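M32 carboxypeptidase (Chitinophagaceae bacterium, PDB 7A03) probably acts as a metal-dependent carboxypeptidase of the M32 (Taq) family, removing residues from the C-terminal end of peptides. Local coordinates at residues Y11-Q16 and G68-E73; D81-K86 and L285-A290; R301-N306 and E457-N462; Q431-A436 and P441-S446. All coordinates share one frame; numbering follows the deposited sequence.

Contact 1: residues Y11-Q16 and G68-E73; sequences YAAYKQ and GSLLHE
Tyr14 and Leu70 mark the nearest approach of two helical turns, with their CA atoms 6.8 Å apart. The helix segments 11-16 and 68-73 run in roughly opposite directions, with an angle of 138° between them. Their axes come within 10.0 Å. This is helix-helix packing near the N-terminus of a mostly helical M32 metallopeptidase chain. It sets the short helix 65-74 against the start of the long helix 9-37. No hydrogen bond crosses between the segments, and the contact is apolar.

Leu70 comes closest to the backbone, at Tyr14 N. Its CG lies anti to the backbone N (chi1 -165°), which sends the branch CD2 across to the other helix. There CD2 meets backbone as well as side chains. Leu70 CD2 lies 3.4 Å from Tyr14 N and 3.7 Å from Ala13 C. The methyl Ala13 CB is 3.9 Å from the same Leu70 CD2, and Tyr14 CB is 4.0 Å from it.

Leu71 works one position further on. Its CG is anti to the carbonyl carbon (chi1 -71°), and its CD2 methyl reaches Tyr14 CD1 and CE1. The ring is also held from beyond the two segments. Its OH is hydrogen-bonded to Ser91 OG, and the side chain of Tyr14 also touches Asn87 and Ile88, all on helix 82-100. Within its own helix the ring of Tyr14 puts CD2 over one face of the Tyr11 ring, offset toward the rim. On the Leu71 side a single methyl, CD2, touches the ring obliquely, 3.6 Å from Tyr14 CE1.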
# COMPACT_ATOMS: atom_id res chain seq x y z
N TYR A 11 -22.36 -17.76 -18.02
CA TYR A 11 -21.18 -17.49 -17.22
C TYR A 11 -19.94 -17.38 -18.10
O TYR A 11 -19.07 -16.53 -17.86
CB TYR A 11 -21.00 -18.53 -16.11
CG TYR A 11 -19.89 -18.15 -15.14
CD1 TYR A 11 -20.14 -17.31 -14.07
CD2 TYR A 11 -18.59 -18.61 -15.33
CE1 TYR A 11 -19.13 -16.94 -13.19
CE2 TYR A 11 -17.57 -18.25 -14.47
CZ TYR A 11 -17.85 -17.43 -13.39
OH TYR A 11 -16.85 -17.06 -12.54
N ALA A 12 -19.84 -18.23 -19.13
CA ALA A 12 -18.71 -18.13 -20.05
C ALA A 12 -18.71 -16.79 -20.77
O ALA A 12 -17.64 -16.23 -21.04
CB ALA A 12 -18.71 -19.29 -21.04
N ALA A 13 -19.89 -16.23 -21.06
CA ALA A 13 -19.91 -14.91 -21.70
C ALA A 13 -19.46 -13.82 -20.74
O ALA A 13 -18.75 -12.88 -21.13
CB ALA A 13 -21.30 -14.61 -22.27
N TYR A 14 -19.85 -13.94 -19.46
CA TYR A 14 -19.33 -13.03 -18.44
C TYR A 14 -17.81 -13.09 -18.36
O TYR A 14 -17.12 -12.06 -18.34
CB TYR A 14 -19.97 -13.38 -17.09
CG TYR A 14 -19.18 -12.92 -15.89
CD1 TYR A 14 -19.19 -11.59 -15.49
CD2 TYR A 14 -18.44 -13.83 -15.14
CE1 TYR A 14 -18.47 -11.17 -14.37
CE2 TYR A 14 -17.72 -13.42 -14.04
CZ TYR A 14 -17.74 -12.09 -13.65
OH TYR A 14 -17.00 -11.72 -12.53
N LYS A 15 -17.26 -14.31 -18.31
CA LYS A 15 -15.81 -14.47 -18.24
C LYS A 15 -15.11 -13.89 -19.47
O LYS A 15 -14.08 -13.23 -19.34
CB LYS A 15 -15.47 -15.95 -18.03
CG LYS A 15 -14.03 -16.25 -17.69
CD LYS A 15 -13.84 -17.75 -17.51
CE LYS A 15 -12.40 -18.10 -17.19
NZ LYS A 15 -12.20 -19.57 -17.17
N GLN A 16 -15.69 -14.10 -20.66
CA GLN A 16 -15.08 -13.56 -21.87
C GLN A 16 -15.04 -12.04 -21.82
O GLN A 16 -14.01 -11.42 -22.12
CB GLN A 16 -15.86 -14.07 -23.09
CG GLN A 16 -15.36 -13.57 -24.43
CD GLN A 16 -15.96 -12.23 -24.82
OE1 GLN A 16 -17.16 -12.01 -24.63
NE2 GLN A 16 -15.13 -11.33 -25.35
N GLY A 68 -24.05 -5.31 -17.94
CA GLY A 68 -24.98 -5.18 -16.83
C GLY A 68 -26.12 -6.17 -16.91
O GLY A 68 -26.49 -6.79 -15.90
N SER A 69 -26.68 -6.35 -18.10
CA SER A 69 -27.76 -7.32 -18.26
C SER A 69 -27.30 -8.73 -17.93
O SER A 69 -28.02 -9.48 -17.25
CB SER A 69 -28.34 -7.24 -19.67
OG SER A 69 -28.83 -5.94 -19.94
N LEU A 70 -26.11 -9.10 -18.39
CA LEU A 70 -25.55 -10.41 -18.08
C LEU A 70 -25.36 -10.60 -16.58
O LEU A 70 -25.68 -11.66 -16.02
CB LEU A 70 -24.22 -10.55 -18.80
CG LEU A 70 -23.55 -11.91 -18.96
CD1 LEU A 70 -24.51 -12.92 -19.56
CD2 LEU A 70 -22.34 -11.72 -19.85
N LEU A 71 -24.79 -9.60 -15.90
CA LEU A 71 -24.58 -9.72 -14.46
C LEU A 71 -25.90 -9.89 -13.73
O LEU A 71 -26.01 -10.70 -12.80
CB LEU A 71 -23.83 -8.50 -13.94
CG LEU A 71 -22.37 -8.44 -14.37
CD1 LEU A 71 -21.80 -7.06 -14.10
CD2 LEU A 71 -21.57 -9.52 -13.66
N HIS A 72 -26.91 -9.12 -14.13
CA HIS A 72 -28.21 -9.23 -13.48
C HIS A 72 -28.87 -10.59 -13.74
O HIS A 72 -29.56 -11.12 -12.86
CB HIS A 72 -29.10 -8.07 -13.92
CG HIS A 72 -28.83 -6.80 -13.19
ND1 HIS A 72 -29.03 -6.66 -11.83
CD2 HIS A 72 -28.37 -5.60 -13.62
CE1 HIS A 72 -28.71 -5.43 -11.46
NE2 HIS A 72 -28.31 -4.77 -12.53
N GLU A 73 -28.65 -11.17 -14.92
CA GLU A 73 -29.16 -12.51 -15.19
C GLU A 73 -28.42 -13.55 -14.35
O GLU A 73 -29.05 -14.46 -13.79
CB GLU A 73 -29.02 -12.82 -16.68
CG GLU A 73 -29.26 -14.27 -17.05
CD GLU A 73 -28.94 -14.54 -18.51
OE1 GLU A 73 -28.27 -13.70 -19.15
OE2 GLU A 73 -29.38 -15.60 -19.03

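Contact 2: residues D81-K86 and L285-A290; sequences DAVQQK and LPCGEA
Cys287 faces the first turn of helix 82-100, and Val83 and Lys86 receive it. Across the two segments the contacts are van der Waals, with no hydrogen bond between them. Val83 CG1 lies 4.0 Å from Cys287 CB. This branch is anti to the backbone N of Val83 (chi1 168°). Lys86 adds the aliphatic part of its chain, with CG 4.0 Å from Cys287 SG. The sulfur thus sits against Val83 CG1 and Lys86 CG. Bends at chi2 and chi3 turn the amino end of the lysine toward Phe469, with which it makes a cation-pi contact.

Asp81 and Gln84 bond to each other within their segment. Gln84 N gives a bond of 2.8 Å to Asp81 OD1, nearly straight at 172°. In return Asp81 N donates to Gln84 OE1 at 2.9 Å, in the carbonyl plane and on a lone pair. Two further bonds link the loop to residues outside the segments: Cys287 N donates to Asn87 OD1 on the same helix, and Glu289 forms a salt bridge with Arg468.

Pro286 to Gly288 make a short 3-10 turn, which packs against a helix start closed by a reciprocal capping box, side chain to backbone N in both directions.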
# COMPACT_ATOMS: atom_id res chain seq x y z
N ASP A 81 -21.36 -22.29 -8.63
CA ASP A 81 -20.59 -22.62 -7.44
C ASP A 81 -20.25 -21.36 -6.64
O ASP A 81 -20.57 -20.23 -7.04
CB ASP A 81 -19.37 -23.49 -7.77
CG ASP A 81 -18.30 -22.75 -8.56
OD1 ASP A 81 -18.00 -21.57 -8.28
OD2 ASP A 81 -17.70 -23.39 -9.45
N ALA A 82 -19.59 -21.55 -5.50
CA ALA A 82 -19.36 -20.45 -4.57
C ALA A 82 -18.51 -19.37 -5.21
O ALA A 82 -18.82 -18.17 -5.08
CB ALA A 82 -18.68 -20.97 -3.30
N VAL A 83 -17.44 -19.77 -5.90
CA VAL A 83 -16.55 -18.82 -6.55
C VAL A 83 -17.27 -18.07 -7.68
O VAL A 83 -17.14 -16.85 -7.80
CB VAL A 83 -15.26 -19.52 -7.02
CG1 VAL A 83 -14.45 -18.61 -7.95
CG2 VAL A 83 -14.44 -19.93 -5.81
N GLN A 84 -18.03 -18.79 -8.51
CA GLN A 84 -18.75 -18.13 -9.59
C GLN A 84 -19.74 -17.11 -9.04
O GLN A 84 -19.83 -15.97 -9.54
CB GLN A 84 -19.50 -19.17 -10.41
CG GLN A 84 -18.59 -20.11 -11.19
CD GLN A 84 -19.37 -21.22 -11.87
OE1 GLN A 84 -20.14 -21.93 -11.23
NE2 GLN A 84 -19.19 -21.36 -13.18
N GLN A 85 -20.51 -17.50 -8.02
CA GLN A 85 -21.49 -16.60 -7.43
C GLN A 85 -20.82 -15.38 -6.82
O GLN A 85 -21.32 -14.26 -6.95
CB GLN A 85 -22.30 -17.34 -6.37
CG GLN A 85 -23.33 -18.31 -6.94
CD GLN A 85 -24.32 -18.76 -5.87
OE1 GLN A 85 -24.57 -18.05 -4.90
NE2 GLN A 85 -24.86 -19.96 -6.04
N LYS A 86 -19.68 -15.58 -6.16
CA LYS A 86 -18.97 -14.45 -5.59
C LYS A 86 -18.46 -13.51 -6.68
O LYS A 86 -18.55 -12.29 -6.54
CB LYS A 86 -17.81 -14.94 -4.70
CG LYS A 86 -17.03 -13.82 -4.00
CD LYS A 86 -17.86 -13.18 -2.90
CE LYS A 86 -18.26 -14.20 -1.83
NZ LYS A 86 -18.97 -13.58 -0.69
N LEU A 285 -11.20 -11.65 -13.01
CA LEU A 285 -12.39 -11.83 -12.18
C LEU A 285 -12.07 -11.47 -10.74
O LEU A 285 -10.91 -11.51 -10.31
CB LEU A 285 -12.85 -13.30 -12.24
CG LEU A 285 -12.88 -13.92 -13.63
CD1 LEU A 285 -13.39 -15.36 -13.58
CD2 LEU A 285 -13.80 -13.12 -14.55
N PRO A 286 -13.09 -11.11 -9.95
CA PRO A 286 -12.81 -10.68 -8.57
C PRO A 286 -12.03 -11.70 -7.76
O PRO A 286 -11.14 -11.31 -6.99
CB PRO A 286 -14.21 -10.39 -7.99
CG PRO A 286 -15.03 -10.02 -9.21
CD PRO A 286 -14.51 -10.95 -10.30
N CYS A 287 -12.30 -12.99 -7.94
CA CYS A 287 -11.54 -14.00 -7.21
C CYS A 287 -10.14 -14.23 -7.79
O CYS A 287 -9.43 -15.10 -7.30
CB CYS A 287 -12.35 -15.29 -7.04
SG CYS A 287 -13.82 -15.05 -6.00
N GLY A 288 -9.73 -13.46 -8.80
CA GLY A 288 -8.35 -13.44 -9.24
C GLY A 288 -7.60 -12.15 -8.97
O GLY A 288 -6.50 -11.97 -9.50
N GLU A 289 -8.18 -11.23 -8.18
CA GLU A 289 -7.58 -9.94 -7.85
C GLU A 289 -7.24 -9.90 -6.36
O GLU A 289 -7.89 -10.55 -5.54
CB GLU A 289 -8.57 -8.80 -8.15
CG GLU A 289 -8.96 -8.69 -9.62
CD GLU A 289 -10.14 -7.75 -9.87
OE1 GLU A 289 -10.74 -7.25 -8.89
OE2 GLU A 289 -10.46 -7.49 -11.07
N ALA A 290 -6.21 -9.13 -6.02
CA ALA A 290 -5.86 -8.93 -4.61
C ALA A 290 -7.08 -8.48 -3.82
O ALA A 290 -7.93 -7.74 -4.32
CB ALA A 290 -4.78 -7.85 -4.50

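Contact 3: residues R301-N306 and E457-N462; sequences RLWENN and EWLRNN
Leu459 meets Trp303 and Leu302 through its two methyl branches, in a buried contact. Leu459 CD1 approaches the indole obliquely around NE1, CE2 and CZ2, 3.4 Å from Trp303 NE1 and 3.9 Å from Trp303 CZ2. This is van der Waals packing, not a hydrogen bond. The two side chains run alongside each other, pointing opposite ways. The other branch, Leu459 CD2, lies 4.4 Å from Leu302 CD1. Leu302 also places its CD2 over one face of the Trp303 ring, offset toward the rim.

The segments belong to helices 293-307 and 453-462, packed within the helical body of this M32 peptidase. Helix 293-307 has a wider pi-type turn at 302-306. Trp303 also touches Ile266 and Leu273 of helix 258-277, which carries an HExxH sequence, consistent with the metal-binding motif of this metallopeptidase clan; no metal is bound there.

Within segment 301-306, Arg301 NH2 forms a salt bridge of 2.8 Å with Glu304 OE1, on its syn side. Outside it, Glu304 OE1 bonds to His267 ND1 and OE2 pairs with Arg309. At the C-terminal end of helix 453-462, Asn462 ND2 donates to Trp458 O at 2.9 Å. Asn462 N reaches that oxygen from the opposite face of its carbonyl plane.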
# COMPACT_ATOMS: atom_id res chain seq x y z
N ARG A 301 4.50 -5.20 4.09
CA ARG A 301 5.03 -4.90 5.42
C ARG A 301 5.44 -6.16 6.18
O ARG A 301 6.40 -6.10 6.96
CB ARG A 301 4.01 -4.12 6.24
CG ARG A 301 3.77 -2.69 5.74
CD ARG A 301 5.04 -1.84 5.69
NE ARG A 301 4.69 -0.43 5.53
CZ ARG A 301 5.54 0.56 5.29
NH1 ARG A 301 5.09 1.80 5.23
NH2 ARG A 301 6.85 0.33 5.14
N LEU A 302 4.72 -7.27 5.98
CA LEU A 302 5.09 -8.50 6.68
C LEU A 302 6.48 -8.92 6.28
O LEU A 302 7.31 -9.28 7.14
CB LEU A 302 4.09 -9.61 6.37
CG LEU A 302 4.31 -10.98 7.04
CD1 LEU A 302 2.97 -11.65 7.29
CD2 LEU A 302 5.18 -11.88 6.18
N TRP A 303 6.78 -8.87 4.97
CA TRP A 303 8.13 -9.26 4.58
C TRP A 303 9.16 -8.19 4.91
O TRP A 303 10.26 -8.51 5.40
CB TRP A 303 8.17 -9.60 3.09
CG TRP A 303 7.53 -10.91 2.75
CD1 TRP A 303 6.25 -11.11 2.32
CD2 TRP A 303 8.15 -12.20 2.78
NE1 TRP A 303 6.04 -12.45 2.05
CE2 TRP A 303 7.19 -13.14 2.35
CE3 TRP A 303 9.43 -12.66 3.13
CZ2 TRP A 303 7.47 -14.50 2.23
CZ3 TRP A 303 9.71 -14.02 3.01
CH2 TRP A 303 8.73 -14.92 2.59
N GLU A 304 8.83 -6.92 4.71
CA GLU A 304 9.82 -5.87 4.91
C GLU A 304 10.23 -5.76 6.38
O GLU A 304 11.41 -5.58 6.69
CB GLU A 304 9.27 -4.53 4.43
CG GLU A 304 10.27 -3.39 4.61
CD GLU A 304 9.64 -2.02 4.62
OE1 GLU A 304 8.41 -1.93 4.40
OE2 GLU A 304 10.37 -1.03 4.86
N ASN A 305 9.25 -5.85 7.28
CA ASN A 305 9.42 -5.45 8.66
C ASN A 305 9.33 -6.62 9.63
O ASN A 305 10.32 -6.92 10.31
CB ASN A 305 8.39 -4.37 8.99
CG ASN A 305 8.73 -3.04 8.34
OD1 ASN A 305 9.84 -2.84 7.83
ND2 ASN A 305 7.77 -2.11 8.35
N ASN A 306 8.18 -7.29 9.72
CA ASN A 306 8.04 -8.39 10.67
C ASN A 306 9.07 -9.49 10.41
O ASN A 306 9.54 -10.14 11.35
CB ASN A 306 6.63 -8.95 10.63
CG ASN A 306 5.59 -7.88 10.86
OD1 ASN A 306 5.32 -7.07 9.97
ND2 ASN A 306 5.06 -7.82 12.07
N GLU A 457 4.69 -20.76 2.01
CA GLU A 457 3.65 -21.77 1.97
C GLU A 457 2.44 -21.37 2.82
O GLU A 457 1.29 -21.52 2.38
CB GLU A 457 4.22 -23.11 2.44
CG GLU A 457 3.21 -24.24 2.43
CD GLU A 457 3.76 -25.53 2.96
OE1 GLU A 457 4.54 -25.50 3.93
OE2 GLU A 457 3.43 -26.59 2.38
N TRP A 458 2.68 -20.88 4.04
CA TRP A 458 1.55 -20.45 4.87
C TRP A 458 0.75 -19.34 4.18
O TRP A 458 -0.49 -19.37 4.15
CB TRP A 458 2.06 -20.02 6.25
CG TRP A 458 0.97 -19.68 7.21
CD1 TRP A 458 0.31 -20.54 8.04
CD2 TRP A 458 0.43 -18.38 7.46
NE1 TRP A 458 -0.62 -19.85 8.78
CE2 TRP A 458 -0.57 -18.52 8.44
CE3 TRP A 458 0.68 -17.10 6.93
CZ2 TRP A 458 -1.30 -17.45 8.92
CZ3 TRP A 458 -0.05 -16.03 7.42
CH2 TRP A 458 -1.03 -16.21 8.40
N LEU A 459 1.44 -18.36 3.61
CA LEU A 459 0.75 -17.29 2.90
C LEU A 459 -0.01 -17.82 1.69
O LEU A 459 -1.11 -17.35 1.38
CB LEU A 459 1.76 -16.22 2.49
CG LEU A 459 2.45 -15.48 3.64
CD1 LEU A 459 3.66 -14.71 3.10
CD2 LEU A 459 1.47 -14.55 4.36
N ARG A 460 0.59 -18.78 0.97
CA ARG A 460 -0.03 -19.32 -0.23
C ARG A 460 -1.22 -20.19 0.09
O ARG A 460 -2.08 -20.38 -0.78
CB ARG A 460 1.01 -20.12 -1.02
CG ARG A 460 2.03 -19.25 -1.74
CD ARG A 460 1.45 -18.70 -3.06
NE ARG A 460 2.24 -17.59 -3.58
CZ ARG A 460 3.35 -17.74 -4.29
NH1 ARG A 460 3.79 -18.96 -4.60
NH2 ARG A 460 4.00 -16.68 -4.73
N ASN A 461 -1.29 -20.75 1.30
CA ASN A 461 -2.46 -21.51 1.73
C ASN A 461 -3.54 -20.65 2.38
O ASN A 461 -4.72 -21.01 2.35
CB ASN A 461 -2.05 -22.61 2.72
CG ASN A 461 -1.23 -23.70 2.06
OD1 ASN A 461 -1.31 -23.91 0.85
ND2 ASN A 461 -0.45 -24.42 2.85
N ASN A 462 -3.16 -19.52 2.97
CA ASN A 462 -4.10 -18.73 3.76
C ASN A 462 -4.56 -17.43 3.11
O ASN A 462 -5.65 -16.97 3.43
CB ASN A 462 -3.51 -18.42 5.13
CG ASN A 462 -3.56 -19.61 6.05
OD1 ASN A 462 -4.58 -19.88 6.69
ND2 ASN A 462 -2.45 -20.35 6.11

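Contact 4: residues Q431-A436 and P441-S446; sequences QFFTTA and PDLDVS
Leu443 CD2 is the point where the two segments meet. This one methyl touches both the end of helix segment 431-436 and an aromatic ring. Leu443 CD2 lies 3.7 Å from Ala436 C and 3.9 Å from Ala436 CB. Phe433 CE1 is 4.0 Å from the same Leu443 CD2, and the ring meets it obliquely. Leu443 CG stands anti to its backbone N (chi1 -177°), which carries the branch across to the other helix. Phe433 CG is likewise anti to N (chi1 -173°), and the ring extends so that CE1 reaches Leu443.

Further out, other helices hold these groups. Phe433 touches Leu302 and Val307 of helix 293-307. Ala436 packs on Trp458 and Leu443 on Leu455, both of helix 453-462.

Hydrogen bonds within each segment fix the local backbone. Thr435 OG1 donates to Gln431 O at 2.8 Å, and Thr435 N reaches that oxygen from the opposite face of its carbonyl plane. Ser446 OG donates to Asp442 O at 2.9 Å, from above the carbonyl plane. Asp444 OD1 bonds to Gln437 NE2, joining the two helices. Asp442 takes the N-cap position of helix 443-448, without a capping bond from its side chain. The segments belong to two consecutive helices joined by a short turn, packed through a buried apolar contact.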
# COMPACT_ATOMS: atom_id res chain seq x y z
N GLN A 431 -0.56 -8.93 12.71
CA GLN A 431 -1.50 -9.95 13.16
C GLN A 431 -1.27 -11.22 12.37
O GLN A 431 -1.29 -12.33 12.95
CB GLN A 431 -2.93 -9.43 13.01
CG GLN A 431 -4.01 -10.37 13.52
CD GLN A 431 -5.26 -9.62 13.95
OE1 GLN A 431 -5.23 -8.39 14.13
NE2 GLN A 431 -6.37 -10.34 14.13
N PHE A 432 -0.98 -11.09 11.07
CA PHE A 432 -0.76 -12.30 10.29
C PHE A 432 0.54 -12.97 10.71
O PHE A 432 0.58 -14.20 10.88
CB PHE A 432 -0.75 -12.00 8.78
CG PHE A 432 -2.09 -11.59 8.21
CD1 PHE A 432 -3.28 -12.04 8.74
CD2 PHE A 432 -2.14 -10.75 7.10
CE1 PHE A 432 -4.50 -11.65 8.19
CE2 PHE A 432 -3.37 -10.35 6.54
CZ PHE A 432 -4.54 -10.80 7.09
N PHE A 433 1.60 -12.18 10.95
CA PHE A 433 2.88 -12.84 11.19
C PHE A 433 2.89 -13.52 12.54
O PHE A 433 3.34 -14.67 12.67
CB PHE A 433 4.06 -11.88 11.04
CG PHE A 433 5.38 -12.56 11.11
CD1 PHE A 433 5.81 -13.40 10.07
CD2 PHE A 433 6.20 -12.43 12.23
CE1 PHE A 433 7.02 -14.07 10.16
CE2 PHE A 433 7.41 -13.08 12.30
CZ PHE A 433 7.83 -13.90 11.25
N THR A 434 2.36 -12.84 13.56
CA THR A 434 2.24 -13.48 14.86
C THR A 434 1.42 -14.75 14.75
O THR A 434 1.80 -15.79 15.32
CB THR A 434 1.65 -12.48 15.84
OG1 THR A 434 2.58 -11.40 16.01
CG2 THR A 434 1.39 -13.12 17.21
N THR A 435 0.35 -14.73 13.95
CA THR A 435 -0.45 -15.93 13.81
C THR A 435 0.36 -17.02 13.11
O THR A 435 0.33 -18.19 13.53
CB THR A 435 -1.75 -15.62 13.07
OG1 THR A 435 -2.51 -14.68 13.85
CG2 THR A 435 -2.58 -16.89 12.89
N ALA A 436 1.12 -16.64 12.08
CA ALA A 436 1.95 -17.64 11.42
C ALA A 436 2.94 -18.25 12.40
O ALA A 436 3.17 -19.46 12.39
CB ALA A 436 2.66 -17.05 10.20
N PRO A 441 4.95 -24.67 12.92
CA PRO A 441 5.67 -25.04 14.16
C PRO A 441 7.10 -24.54 14.25
O PRO A 441 7.51 -24.01 15.29
CB PRO A 441 5.58 -26.58 14.16
CG PRO A 441 4.42 -26.90 13.25
CD PRO A 441 4.43 -25.84 12.19
N ASP A 442 7.88 -24.69 13.19
CA ASP A 442 9.29 -24.33 13.20
C ASP A 442 9.56 -23.04 12.43
O ASP A 442 10.64 -22.89 11.84
CB ASP A 442 10.13 -25.49 12.68
CG ASP A 442 9.83 -26.80 13.39
OD1 ASP A 442 10.37 -27.02 14.50
OD2 ASP A 442 9.05 -27.61 12.84
N LEU A 443 8.61 -22.11 12.43
CA LEU A 443 8.72 -20.93 11.57
C LEU A 443 9.94 -20.08 11.92
O LEU A 443 10.73 -19.71 11.04
CB LEU A 443 7.45 -20.09 11.66
CG LEU A 443 7.50 -18.89 10.71
CD1 LEU A 443 7.51 -19.35 9.25
CD2 LEU A 443 6.36 -17.93 10.96
N ASP A 444 10.11 -19.75 13.21
CA ASP A 444 11.21 -18.88 13.61
C ASP A 444 12.56 -19.54 13.36
O ASP A 444 13.49 -18.88 12.89
CB ASP A 444 11.09 -18.50 15.09
CG ASP A 444 9.89 -17.61 15.37
OD1 ASP A 444 9.50 -16.82 14.49
OD2 ASP A 444 9.35 -17.70 16.50
N VAL A 445 12.68 -20.83 13.67
CA VAL A 445 13.92 -21.55 13.38
C VAL A 445 14.21 -21.55 11.89
O VAL A 445 15.37 -21.38 11.47
CB VAL A 445 13.87 -22.98 13.95
CG1 VAL A 445 15.11 -23.73 13.54
CG2 VAL A 445 13.78 -22.95 15.47
N SER A 446 13.18 -21.74 11.06
CA SER A 446 13.37 -21.75 9.61
C SER A 446 13.88 -20.40 9.14
O SER A 446 14.84 -20.32 8.37
CB SER A 446 12.06 -22.09 8.90
OG SER A 446 11.67 -23.42 9.20

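How the contacts relate
The four contacts form two pairs. Contacts 1 and 2 touch, with centres 13 Å apart. Tyr14 OH lies 3.4 Å from Pro286 CD, and Tyr11 CD2 is 3.5 Å from Gln84 NE2. Contacts 3 and 4 also touch, with centres 9 Å apart; Trp458 CH2 is 3.6 Å from Phe432 O. Both segments of contact 4 fall between those of contact 3 in the chain. The pairs stay separate: the nearest atoms of contacts 2 and 3 are about 11 Å apart. A bound di(hydroxyethyl)ether lies about 4 Å from the side chain of Val83. Trp303 of contact 3 lies near, without touching, the HExxH residues His267, Glu268 and His271, a probable metal site.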